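Local atomic coordinates of 4-hydroxy-tetrahydrodipicolinate synthase (Methanocaldococcus jannaschii DSM 2661, PDB entry 2YXG), a protein that probably catalyses the condensation of pyruvate with aspartate beta-semialdehyde to 4-hydroxy-tetrahydrodipicolinate, a step of lysine biosynthesis. Residues V5-I10 with V203-V208; E24-F29 with M257-G262; V39-T44 with K57-V62; K251-M256 with K277-V282. All coordinates share one frame; numbering follows the deposited sequence.

Interaction 1. Residues V5-I10 with V203-V208; sequences VYPAII and VVANIV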
loop_
_atom_site.group_PDB
_atom_site.type_symbol
_atom_site.label_atom_id
_atom_site.label_comp_id
_atom_site.label_asym_id
_atom_site.label_seq_id
_atom_site.Cartn_x
_atom_site.Cartn_y
_atom_site.Cartn_z
ATOM N N VAL A 5 -6.798 -10.354 29.126
ATOM C CA VAL A 5 -6.094 -11.150 28.109
ATOM C C VAL A 5 -6.852 -12.400 27.735
ATOM O O VAL A 5 -7.200 -13.192 28.653
ATOM C CB VAL A 5 -4.695 -11.593 28.621
ATOM C CG1 VAL A 5 -4.074 -12.637 27.709
ATOM C CG2 VAL A 5 -3.814 -10.370 28.816
ATOM N N TYR A 6 -7.097 -12.581 26.426
ATOM C CA TYR A 6 -7.791 -13.793 25.864
ATOM C C TYR A 6 -6.949 -14.471 24.807
ATOM O O TYR A 6 -6.898 -14.021 23.669
ATOM C CB TYR A 6 -9.150 -13.451 25.237
ATOM C CG TYR A 6 -10.102 -12.731 26.167
ATOM C CD1 TYR A 6 -11.159 -13.413 26.765
ATOM C CD2 TYR A 6 -9.971 -11.341 26.414
ATOM C CE1 TYR A 6 -12.058 -12.742 27.626
ATOM C CE2 TYR A 6 -10.869 -10.657 27.248
ATOM C CZ TYR A 6 -11.902 -11.372 27.870
ATOM O OH TYR A 6 -12.788 -10.719 28.709
ATOM N N PRO A 7 -6.255 -15.542 25.171
ATOM C CA PRO A 7 -5.415 -16.094 24.117
ATOM C C PRO A 7 -6.220 -16.765 23.047
ATOM O O PRO A 7 -7.254 -17.381 23.357
ATOM C CB PRO A 7 -4.542 -17.149 24.822
ATOM C CG PRO A 7 -5.154 -17.268 26.261
ATOM C CD PRO A 7 -6.130 -16.211 26.485
ATOM N N ALA A 8 -5.740 -16.636 21.803
ATOM C CA ALA A 8 -6.343 -17.318 20.673
ATOM C C ALA A 8 -5.618 -18.634 20.612
ATOM O O ALA A 8 -4.430 -18.709 20.227
ATOM C CB ALA A 8 -6.176 -16.493 19.372
ATOM N N ILE A 9 -6.286 -19.667 21.111
ATOM C CA ILE A 9 -5.600 -20.927 21.311
ATOM C C ILE A 9 -5.364 -21.660 20.021
ATOM O O ILE A 9 -6.182 -21.578 19.067
ATOM C CB ILE A 9 -6.285 -21.871 22.318
ATOM C CG1 ILE A 9 -7.713 -22.225 21.871
ATOM C CG2 ILE A 9 -6.145 -21.269 23.749
ATOM C CD1 ILE A 9 -8.248 -23.543 22.468
ATOM N N ILE A 10 -4.219 -22.341 19.964
ATOM C CA ILE A 10 -3.994 -23.226 18.870
ATOM C C ILE A 10 -4.873 -24.455 18.995
ATOM O O ILE A 10 -5.375 -24.790 20.081
ATOM C CB ILE A 10 -2.526 -23.652 18.772
ATOM C CG1 ILE A 10 -2.137 -24.495 20.020
ATOM C CG2 ILE A 10 -1.664 -22.403 18.566
ATOM C CD1 ILE A 10 -1.163 -25.613 19.732
ATOM N N VAL A 203 -1.930 -14.025 20.427
ATOM C CA VAL A 203 -1.163 -15.181 20.037
ATOM C C VAL A 203 -0.094 -15.508 21.113
ATOM O O VAL A 203 -0.008 -16.630 21.592
ATOM C CB VAL A 203 -0.536 -14.878 18.680
ATOM C CG1 VAL A 203 0.376 -15.965 18.253
ATOM C CG2 VAL A 203 -1.676 -14.624 17.658
ATOM N N VAL A 204 0.720 -14.509 21.484
ATOM C CA VAL A 204 1.810 -14.711 22.381
ATOM C C VAL A 204 1.352 -15.125 23.778
ATOM O O VAL A 204 2.105 -15.773 24.491
ATOM C CB VAL A 204 2.763 -13.486 22.425
ATOM C CG1 VAL A 204 2.223 -12.353 23.316
ATOM C CG2 VAL A 204 4.151 -13.933 22.944
ATOM N N ALA A 205 0.122 -14.800 24.201
ATOM C CA ALA A 205 -0.330 -15.285 25.531
ATOM C C ALA A 205 -0.421 -16.812 25.583
ATOM O O ALA A 205 -0.527 -17.393 26.672
ATOM C CB ALA A 205 -1.652 -14.620 26.000
ATOM N N ASN A 206 -0.350 -17.498 24.439
ATOM C CA ASN A 206 -0.172 -18.996 24.467
ATOM C C ASN A 206 1.166 -19.517 25.049
ATOM O O ASN A 206 1.240 -20.673 25.479
ATOM C CB ASN A 206 -0.364 -19.615 23.088
ATOM C CG ASN A 206 -1.807 -19.511 22.594
ATOM O OD1 ASN A 206 -2.119 -18.728 21.676
ATOM N ND2 ASN A 206 -2.692 -20.309 23.194
ATOM N N ILE A 207 2.192 -18.658 25.011
ATOM C CA ILE A 207 3.590 -18.978 25.308
ATOM C C ILE A 207 3.920 -18.416 26.706
ATOM O O ILE A 207 4.516 -19.096 27.555
ATOM C CB ILE A 207 4.586 -18.289 24.251
ATOM C CG1 ILE A 207 4.399 -18.819 22.838
ATOM C CG2 ILE A 207 6.075 -18.474 24.630
ATOM C CD1 ILE A 207 4.276 -20.352 22.852
ATOM N N VAL A 208 3.551 -17.151 26.913
ATOM C CA VAL A 208 3.859 -16.453 28.165
ATOM C C VAL A 208 2.596 -15.860 28.773
ATOM O O VAL A 208 2.514 -14.637 28.930
ATOM C CB VAL A 208 4.943 -15.362 27.964
ATOM C CG1 VAL A 208 6.337 -16.038 27.843
ATOM C CG2 VAL A 208 4.647 -14.531 26.750
#
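At the seam of the TIM barrel, where its first strand lies beside its last, Val5 and Pro7 of strand 4-7 meet Ala205 and Asn206 in the short 3-10 turn that follows strand 199-202. Tyr6 bonds through its backbone to Val200 and Ser202; across the contact the nearest CA atoms are those of Pro7 and Ala205, 5.3 Å apart.

The apolar half centres on one methyl. Val5 has CG1 anti to its backbone N (chi1 169°), which places that branch 3.6 Å from Ala205 CB. Pro7 CB reaches the same Ala205 CB at 4.0 Å, so Ala205 packs against both. The turn itself is held from within: Val204 O accepts from both Ile207 N and Val208 N, while Ser202 OG takes the N-H of Ala205.

The polar half is the amide of Asn206, whose side chain crosses that of Ile9 at about a right angle. Its end comes close to the carbonyl oxygen of Ala8, with 2.7 Å between Asn206 OD1 and Ala8 O, although the orientation of the amide is uncertain.

All the touching residues are buried, and Leu30 of helix 20-32 covers Pro7, Ile9 and Asn206. The side chain of Ala8 lies about 4 Å from those of Thr44 and Ile201, both predicted to bind pyruvate. The contact thus sits beside the closure of a (beta/alpha)8 barrel, at the C-terminal ends of its strands, where enzymes of this fold carry their active site.

Interaction 2. Residues E24-F29 with M257-G262; sequences EENINF and MGRPAG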
loop_
_atom_site.group_PDB
_atom_site.type_symbol
_atom_site.label_atom_id
_atom_site.label_comp_id
_atom_site.label_asym_id
_atom_site.label_seq_id
_atom_site.Cartn_x
_atom_site.Cartn_y
_atom_site.Cartn_z
ATOM N N GLU A 24 -6.896 -29.889 26.326
ATOM C CA GLU A 24 -7.257 -29.742 27.743
ATOM C C GLU A 24 -6.127 -29.175 28.594
ATOM O O GLU A 24 -6.315 -28.220 29.371
ATOM C CB GLU A 24 -7.630 -31.115 28.309
ATOM C CG GLU A 24 -8.117 -31.080 29.746
ATOM C CD GLU A 24 -8.816 -32.384 30.150
ATOM O OE1 GLU A 24 -8.461 -33.471 29.607
ATOM O OE2 GLU A 24 -9.721 -32.319 30.991
ATOM N N GLU A 25 -4.961 -29.806 28.448
ATOM C CA GLU A 25 -3.759 -29.426 29.115
ATOM C C GLU A 25 -3.362 -27.984 28.773
ATOM O O GLU A 25 -2.969 -27.209 29.668
ATOM C CB GLU A 25 -2.670 -30.463 28.792
ATOM C CG GLU A 25 -1.293 -29.889 28.547
ATOM C CD GLU A 25 -0.150 -30.927 28.546
ATOM O OE1 GLU A 25 -0.353 -32.126 28.166
ATOM O OE2 GLU A 25 0.968 -30.496 28.931
ATOM N N ASN A 26 -3.512 -27.585 27.503
ATOM C CA ASN A 26 -3.243 -26.150 27.153
ATOM C C ASN A 26 -4.223 -25.218 27.847
ATOM O O ASN A 26 -3.849 -24.205 28.422
ATOM C CB ASN A 26 -3.289 -25.893 25.650
ATOM C CG ASN A 26 -2.138 -26.458 24.933
ATOM O OD1 ASN A 26 -1.119 -26.735 25.525
ATOM N ND2 ASN A 26 -2.286 -26.639 23.616
ATOM N N ILE A 27 -5.491 -25.597 27.808
ATOM C CA ILE A 27 -6.521 -24.798 28.481
ATOM C C ILE A 27 -6.245 -24.562 29.947
ATOM O O ILE A 27 -6.226 -23.408 30.411
ATOM C CB ILE A 27 -7.902 -25.385 28.274
ATOM C CG1 ILE A 27 -8.213 -25.303 26.767
ATOM C CG2 ILE A 27 -8.953 -24.576 29.086
ATOM C CD1 ILE A 27 -9.497 -25.938 26.317
ATOM N N ASN A 28 -6.001 -25.630 30.679
ATOM C CA ASN A 28 -5.682 -25.482 32.122
ATOM C C ASN A 28 -4.403 -24.715 32.385
ATOM O O ASN A 28 -4.343 -23.938 33.346
ATOM C CB ASN A 28 -5.585 -26.867 32.777
ATOM C CG ASN A 28 -6.912 -27.506 32.924
ATOM O OD1 ASN A 28 -7.059 -28.713 32.705
ATOM N ND2 ASN A 28 -7.920 -26.701 33.298
ATOM N N PHE A 29 -3.377 -24.919 31.553
ATOM C CA PHE A 29 -2.183 -24.079 31.633
ATOM C C PHE A 29 -2.500 -22.564 31.564
ATOM O O PHE A 29 -1.996 -21.785 32.342
ATOM C CB PHE A 29 -1.163 -24.449 30.561
ATOM C CG PHE A 29 0.035 -23.532 30.508
ATOM C CD1 PHE A 29 0.966 -23.496 31.559
ATOM C CD2 PHE A 29 0.267 -22.736 29.392
ATOM C CE1 PHE A 29 2.155 -22.646 31.493
ATOM C CE2 PHE A 29 1.419 -21.908 29.298
ATOM C CZ PHE A 29 2.363 -21.861 30.359
ATOM N N MET A 257 9.009 -26.024 23.118
ATOM C CA MET A 257 8.915 -25.985 24.572
ATOM C C MET A 257 8.372 -27.275 25.134
ATOM O O MET A 257 8.151 -27.345 26.329
ATOM C CB MET A 257 8.059 -24.822 25.076
ATOM C CG MET A 257 8.568 -23.468 24.637
ATOM S SD MET A 257 7.418 -22.109 24.883
ATOM C CE MET A 257 5.905 -22.857 24.395
ATOM N N GLY A 258 8.169 -28.257 24.253
ATOM C CA GLY A 258 7.522 -29.533 24.550
ATOM C C GLY A 258 6.084 -29.450 25.071
ATOM O O GLY A 258 5.711 -30.229 25.915
ATOM N N ARG A 259 5.302 -28.480 24.603
ATOM C CA ARG A 259 3.887 -28.335 24.968
ATOM C C ARG A 259 3.051 -28.899 23.806
ATOM O O ARG A 259 3.552 -28.998 22.688
ATOM C CB ARG A 259 3.526 -26.872 25.276
ATOM C CG ARG A 259 4.330 -26.221 26.438
ATOM C CD ARG A 259 3.552 -25.113 27.229
ATOM N NE ARG A 259 3.116 -25.592 28.574
ATOM C CZ ARG A 259 1.915 -26.119 28.890
ATOM N NH1 ARG A 259 0.925 -26.259 27.987
ATOM N NH2 ARG A 259 1.702 -26.524 30.146
ATOM N N PRO A 260 1.795 -29.312 24.061
ATOM C CA PRO A 260 1.049 -29.870 22.926
ATOM C C PRO A 260 0.844 -28.839 21.824
ATOM O O PRO A 260 0.444 -27.716 22.111
ATOM C CB PRO A 260 -0.307 -30.281 23.544
ATOM C CG PRO A 260 -0.063 -30.355 25.026
ATOM C CD PRO A 260 1.007 -29.336 25.316
ATOM N N ALA A 261 1.161 -29.229 20.587
ATOM C CA ALA A 261 0.898 -28.464 19.362
ATOM C C ALA A 261 0.857 -29.416 18.148
ATOM O O ALA A 261 -0.140 -29.500 17.433
ATOM C CB ALA A 261 1.962 -27.334 19.176
ATOM N N GLY A 262 1.931 -30.165 17.938
ATOM C CA GLY A 262 2.102 -30.957 16.728
ATOM C C GLY A 262 2.200 -30.170 15.401
ATOM O O GLY A 262 2.708 -29.031 15.344
#
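Asn26 and Pro260 supply the hydrogen bond that ties helix 20-32 to the loop after helix 248-256. Asn26 ND2 donates to Pro260 O over 3.3 Å, with an N-H...O angle of 170°. The acceptor lies nearly in the amide plane of Asn26, whereas the donor stands 39° out of the carbonyl plane of Pro260. The bond is therefore straight at the nitrogen.

The other end of the same amide faces Arg259: Asn26 OD1 is 3.2 Å from Arg259 NH1, at the edge of the guanidinium and in its plane.

With Phe29 CG anti to its backbone N and the Arg259 chain bent at chi3, that guanidinium lies flat on the Phe29 ring, the planes 17° apart. Arg259 CZ stands 3.8 Å from the centroid of the Phe29 ring, over the face, which makes this a cation-pi stack. The nearest approach is Arg259 NH2 to Phe29 CD1, 3.4 Å.

Glu25 adds contact without a salt bridge. Its extended chain brings CD to within 3.6 Å of Pro260 CG, while Glu25 OE2 remains 4.2 Å from Arg259 NH2 and well out of the guanidinium plane. Gly258 ends the preceding helix in a Schellman motif.

The charge of Arg259 is probably stabilised by the aromatic face, with the amide oxygen of Asn26 close to its edge and the carboxylate of Glu25 at longer range.

Interaction 3. Residues V39-T44 with K57-V62; sequences VAVGTT and KVIEKV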
loop_
_atom_site.group_PDB
_atom_site.type_symbol
_atom_site.label_atom_id
_atom_site.label_comp_id
_atom_site.label_asym_id
_atom_site.label_seq_id
_atom_site.Cartn_x
_atom_site.Cartn_y
_atom_site.Cartn_z
ATOM N N VAL A 39 -10.223 -17.903 23.354
ATOM C CA VAL A 39 -10.759 -17.830 22.034
ATOM C C VAL A 39 -10.491 -19.153 21.278
ATOM O O VAL A 39 -9.336 -19.456 20.954
ATOM C CB VAL A 39 -10.200 -16.596 21.284
ATOM C CG1 VAL A 39 -10.861 -16.445 19.940
ATOM C CG2 VAL A 39 -10.392 -15.337 22.118
ATOM N N ALA A 40 -11.558 -19.931 21.009
ATOM C CA ALA A 40 -11.399 -21.222 20.327
ATOM C C ALA A 40 -11.669 -21.145 18.847
ATOM O O ALA A 40 -12.613 -20.472 18.398
ATOM C CB ALA A 40 -12.318 -22.323 20.946
ATOM N N VAL A 41 -10.863 -21.910 18.103
ATOM C CA VAL A 41 -11.036 -22.106 16.670
ATOM C C VAL A 41 -11.176 -20.777 15.878
ATOM O O VAL A 41 -12.097 -20.643 15.062
ATOM C CB VAL A 41 -12.206 -23.109 16.327
ATOM C CG1 VAL A 41 -11.972 -24.487 16.923
ATOM C CG2 VAL A 41 -13.552 -22.606 16.755
ATOM N N GLY A 42 -10.295 -19.807 16.160
ATOM C CA GLY A 42 -10.084 -18.641 15.277
ATOM C C GLY A 42 -8.896 -18.974 14.393
ATOM O O GLY A 42 -8.517 -20.143 14.281
ATOM N N THR A 43 -8.303 -17.957 13.771
ATOM C CA THR A 43 -7.175 -18.126 12.863
ATOM C C THR A 43 -6.012 -18.875 13.511
ATOM O O THR A 43 -5.456 -19.772 12.934
ATOM C CB THR A 43 -6.654 -16.763 12.354
ATOM O OG1 THR A 43 -7.764 -15.978 11.932
ATOM C CG2 THR A 43 -5.678 -16.968 11.154
ATOM N N THR A 44 -5.640 -18.489 14.716
ATOM C CA THR A 44 -4.541 -19.151 15.423
ATOM C C THR A 44 -4.853 -20.666 15.623
ATOM O O THR A 44 -3.939 -21.506 15.566
ATOM C CB THR A 44 -4.251 -18.418 16.756
ATOM O OG1 THR A 44 -4.169 -16.987 16.506
ATOM C CG2 THR A 44 -2.961 -18.903 17.362
ATOM N N LYS A 57 -16.486 -29.995 17.542
ATOM C CA LYS A 57 -15.990 -30.786 18.642
ATOM C C LYS A 57 -14.954 -29.981 19.369
ATOM O O LYS A 57 -14.846 -30.107 20.573
ATOM C CB LYS A 57 -15.338 -32.088 18.166
ATOM C CG LYS A 57 -16.239 -33.199 17.667
ATOM C CD LYS A 57 -17.059 -33.788 18.817
ATOM C CE LYS A 57 -16.490 -35.123 19.357
ATOM N NZ LYS A 57 -17.487 -35.715 20.367
ATOM N N VAL A 58 -14.138 -29.190 18.649
ATOM C CA VAL A 58 -13.143 -28.360 19.387
ATOM C C VAL A 58 -13.829 -27.358 20.311
ATOM O O VAL A 58 -13.449 -27.271 21.452
ATOM C CB VAL A 58 -12.088 -27.634 18.514
ATOM C CG1 VAL A 58 -11.265 -26.680 19.405
ATOM C CG2 VAL A 58 -11.167 -28.637 17.825
ATOM N N ILE A 59 -14.812 -26.603 19.830
ATOM C CA ILE A 59 -15.546 -25.660 20.701
ATOM C C ILE A 59 -16.162 -26.373 21.926
ATOM O O ILE A 59 -16.025 -25.926 23.090
ATOM C CB ILE A 59 -16.598 -24.825 19.908
ATOM C CG1 ILE A 59 -15.905 -23.817 18.981
ATOM C CG2 ILE A 59 -17.518 -24.029 20.875
ATOM C CD1 ILE A 59 -16.796 -23.247 17.882
ATOM N N GLU A 60 -16.809 -27.509 21.657
ATOM C CA GLU A 60 -17.403 -28.392 22.665
ATOM C C GLU A 60 -16.361 -28.761 23.710
ATOM O O GLU A 60 -16.609 -28.635 24.915
ATOM C CB GLU A 60 -17.911 -29.663 21.968
ATOM C CG GLU A 60 -19.183 -30.270 22.596
ATOM C CD GLU A 60 -19.243 -31.806 22.518
ATOM O OE1 GLU A 60 -18.199 -32.472 22.237
ATOM O OE2 GLU A 60 -20.341 -32.357 22.747
ATOM N N LYS A 61 -15.173 -29.201 23.265
ATOM C CA LYS A 61 -14.148 -29.592 24.235
ATOM C C LYS A 61 -13.740 -28.379 25.103
ATOM O O LYS A 61 -13.605 -28.469 26.351
ATOM C CB LYS A 61 -12.965 -30.248 23.546
ATOM C CG LYS A 61 -11.818 -30.652 24.504
ATOM C CD LYS A 61 -12.114 -32.045 25.155
ATOM C CE LYS A 61 -11.204 -32.312 26.375
ATOM N NZ LYS A 61 -11.379 -33.702 26.897
ATOM N N VAL A 62 -13.630 -27.215 24.457
ATOM C CA VAL A 62 -13.214 -26.008 25.192
ATOM C C VAL A 62 -14.252 -25.576 26.277
ATOM O O VAL A 62 -13.884 -25.272 27.433
ATOM C CB VAL A 62 -12.890 -24.845 24.215
ATOM C CG1 VAL A 62 -12.510 -23.584 24.994
ATOM C CG2 VAL A 62 -11.711 -25.262 23.318
#
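Val41, just past the end of strand 37-40, packs by both methyl branches onto helix 52-66, touching Val58 with one and Ile59 with the other. Every contact across this pair of segments is apolar. Val41 CG1 lies anti to the carbonyl carbon (chi1 -60°), 3.4 Å from Val58 CG1, and the side chains of Val41 and Val58 slide past each other in opposite directions. Val41 CG2 occupies the position between the backbone N and the carbonyl carbon, 3.5 Å from Ile59 CG1 and equally close to Ile59 CD1; here the two side chains cross at about a right angle. These separations are shorter than usual carbon-carbon contacts, so the packing round Val41 is tight. Ala40 makes a looser contact, its CB 3.8 Å from Val62 CG2.

The backbone explains how two consecutive residues can both face the helix. Ala40 still has strand torsions and bonds through its backbone to Ile73 and Gly75 of the next barrel strand, whereas Val41 has a positive phi of 51° and left-handed helical conformation.

Polar bonds of this segment go elsewhere. Thr43 OG1 is hydrogen-bonded to Tyr106 OH of a neighbouring subunit, consistent with the proton relay predicted for these two residues. Thr44 OG1, in a residue predicted to bind pyruvate, is hydrogen-bonded to Asn246 ND2.

The chemistry therefore divides along the chain: within a beta-alpha-beta unit, Ala40 and Val41 seat strand and helix together by apolar contact alone, while the hydroxyls beyond them bond towards what is probably the catalytic centre and, for Thr43, across the subunit interface.

Interaction 4. Residues K251-M256 with K277-V282; sequences KTALNM and KILENV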
loop_
_atom_site.group_PDB
_atom_site.type_symbol
_atom_site.label_atom_id
_atom_site.label_comp_id
_atom_site.label_asym_id
_atom_site.label_seq_id
_atom_site.Cartn_x
_atom_site.Cartn_y
_atom_site.Cartn_z
ATOM N N LYS A 251 2.911 -22.296 16.943
ATOM C CA LYS A 251 2.953 -23.751 17.073
ATOM C C LYS A 251 4.429 -24.265 17.136
ATOM O O LYS A 251 4.763 -25.210 17.846
ATOM C CB LYS A 251 2.181 -24.380 15.925
ATOM C CG LYS A 251 1.230 -25.491 16.343
ATOM C CD LYS A 251 0.361 -26.052 15.143
ATOM C CE LYS A 251 -0.969 -26.500 15.686
ATOM N NZ LYS A 251 -1.705 -27.412 14.783
ATOM N N THR A 252 5.321 -23.614 16.392
ATOM C CA THR A 252 6.694 -24.055 16.349
ATOM C C THR A 252 7.279 -23.863 17.740
ATOM O O THR A 252 7.943 -24.784 18.268
ATOM C CB THR A 252 7.445 -23.260 15.344
ATOM O OG1 THR A 252 6.777 -23.422 14.091
ATOM C CG2 THR A 252 8.879 -23.716 15.244
ATOM N N ALA A 253 6.999 -22.680 18.328
ATOM C CA ALA A 253 7.402 -22.353 19.661
ATOM C C ALA A 253 6.860 -23.340 20.743
ATOM O O ALA A 253 7.631 -23.796 21.584
ATOM C CB ALA A 253 7.020 -20.932 19.981
ATOM N N LEU A 254 5.554 -23.645 20.726
ATOM C CA LEU A 254 4.980 -24.656 21.648
ATOM C C LEU A 254 5.638 -26.016 21.487
ATOM O O LEU A 254 5.893 -26.662 22.480
ATOM C CB LEU A 254 3.452 -24.834 21.479
ATOM C CG LEU A 254 2.757 -23.524 21.876
ATOM C CD1 LEU A 254 1.299 -23.501 21.432
ATOM C CD2 LEU A 254 2.911 -23.271 23.414
ATOM N N ASN A 255 5.867 -26.462 20.258
ATOM C CA ASN A 255 6.591 -27.728 20.068
ATOM C C ASN A 255 8.014 -27.715 20.651
ATOM O O ASN A 255 8.455 -28.693 21.278
ATOM C CB ASN A 255 6.639 -28.138 18.591
ATOM C CG ASN A 255 5.295 -28.612 18.089
ATOM O OD1 ASN A 255 4.829 -28.172 17.041
ATOM N ND2 ASN A 255 4.660 -29.518 18.837
ATOM N N MET A 256 8.725 -26.604 20.433
ATOM C CA MET A 256 10.076 -26.441 20.979
ATOM C C MET A 256 10.083 -26.518 22.506
ATOM O O MET A 256 11.065 -26.973 23.118
ATOM C CB MET A 256 10.685 -25.110 20.546
ATOM C CG MET A 256 11.207 -25.115 19.114
ATOM S SD MET A 256 11.626 -23.408 18.647
ATOM C CE MET A 256 12.227 -23.680 16.981
ATOM N N LYS A 277 15.785 -20.913 13.883
ATOM C CA LYS A 277 16.925 -20.488 14.704
ATOM C C LYS A 277 16.685 -19.150 15.392
ATOM O O LYS A 277 16.983 -18.988 16.529
ATOM C CB LYS A 277 18.176 -20.422 13.842
ATOM C CG LYS A 277 18.613 -21.753 13.293
ATOM C CD LYS A 277 20.067 -21.617 12.767
ATOM C CE LYS A 277 20.496 -22.919 12.032
ATOM N NZ LYS A 277 21.940 -22.842 11.586
ATOM N N ILE A 278 16.119 -18.198 14.676
ATOM C CA ILE A 278 15.774 -16.883 15.274
ATOM C C ILE A 278 14.774 -17.099 16.428
ATOM O O ILE A 278 14.945 -16.599 17.563
ATOM C CB ILE A 278 15.260 -15.874 14.187
ATOM C CG1 ILE A 278 16.466 -15.357 13.347
ATOM C CG2 ILE A 278 14.570 -14.630 14.858
ATOM C CD1 ILE A 278 16.198 -15.047 11.898
ATOM N N LEU A 279 13.748 -17.886 16.153
ATOM C CA LEU A 279 12.769 -18.197 17.195
ATOM C C LEU A 279 13.443 -18.876 18.385
ATOM O O LEU A 279 13.195 -18.476 19.559
ATOM C CB LEU A 279 11.609 -19.056 16.647
ATOM C CG LEU A 279 10.541 -19.446 17.686
ATOM C CD1 LEU A 279 9.960 -18.231 18.451
ATOM C CD2 LEU A 279 9.477 -20.241 17.011
ATOM N N GLU A 280 14.287 -19.893 18.104
ATOM C CA GLU A 280 14.963 -20.618 19.167
ATOM C C GLU A 280 15.787 -19.685 20.052
ATOM O O GLU A 280 15.816 -19.816 21.281
ATOM C CB GLU A 280 15.912 -21.687 18.632
ATOM C CG GLU A 280 15.297 -22.991 18.213
ATOM C CD GLU A 280 16.291 -23.828 17.387
ATOM O OE1 GLU A 280 17.481 -23.491 17.446
ATOM O OE2 GLU A 280 15.919 -24.803 16.697
ATOM N N ASN A 281 16.486 -18.760 19.426
ATOM C CA ASN A 281 17.359 -17.866 20.206
ATOM C C ASN A 281 16.510 -16.986 21.091
ATOM O O ASN A 281 16.858 -16.776 22.239
ATOM C CB ASN A 281 18.303 -17.040 19.305
ATOM C CG ASN A 281 19.289 -17.915 18.542
ATOM O OD1 ASN A 281 19.507 -19.049 18.910
ATOM N ND2 ASN A 281 19.866 -17.389 17.450
ATOM N N VAL A 282 15.393 -16.473 20.579
ATOM C CA VAL A 282 14.555 -15.658 21.455
ATOM C C VAL A 282 13.955 -16.466 22.631
ATOM O O VAL A 282 13.920 -15.966 23.756
ATOM C CB VAL A 282 13.533 -14.661 20.755
ATOM C CG1 VAL A 282 13.878 -14.294 19.296
ATOM C CG2 VAL A 282 12.050 -14.992 21.022
#
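Leu279 holds CG anti to its backbone N (chi1 179°), and Met256 is extended beyond CG (chi3 179°); chi1 puts Leu279 CG, and chi3 puts Met256 CE, on the side facing the other helix of the pair 248-256 and 273-286. Both helices belong to the C-terminal helical region that follows the barrel in this family. The axes of the two short segments pass 10.6 Å apart at a crossing angle of -55°, and the CA atoms of Ala253 and Leu279 are the nearest pair.

One methyl of Leu279, CD2, meets Thr252, Ala253 and Met256. Leu279 CD2 lies 3.7 Å from Ala253 N and 3.9 Å from Ala253 CB, and Thr252 CG2 approaches the same methyl. The hydroxyl of Thr252 is used elsewhere, as its OG1 is hydrogen-bonded to Ile248 O in its own helix. The sulfur of Met256 passes Leu279 CD2 more loosely, at 4.2 Å.

Leu279 also touches Ala240 of helix 224-240, while Leu283 touches both Ala253 and Met256, so the interface continues beyond the two segments. At its exposed margin Met256 crosses Glu280 at about a right angle and touches the aliphatic part of that side chain, with Met256 CE 3.4 Å from Glu280 CG.

Interactions 1 and 3 both reach the barrel sheet: strand 4-7 pairs with 37-40 on one side and 199-202 on the other, and the centres of interactions 1 and 3 are 13 Å apart. Interaction 2 bridges outward, its centre 11 Å from that of interaction 1, joining helix 20-32 to the loop after helix 248-256, the helix used by interaction 4. The centres of 3 and 4 are 23 Å apart, and they do not touch. Along the chain, interaction 3 closes first, within the spans of 1 and 2; the segments of 2 alternate with those of both 1 and 4, and 4 opens after 1 has closed. Residues from both chain ends thus link barrel and C-terminal helices.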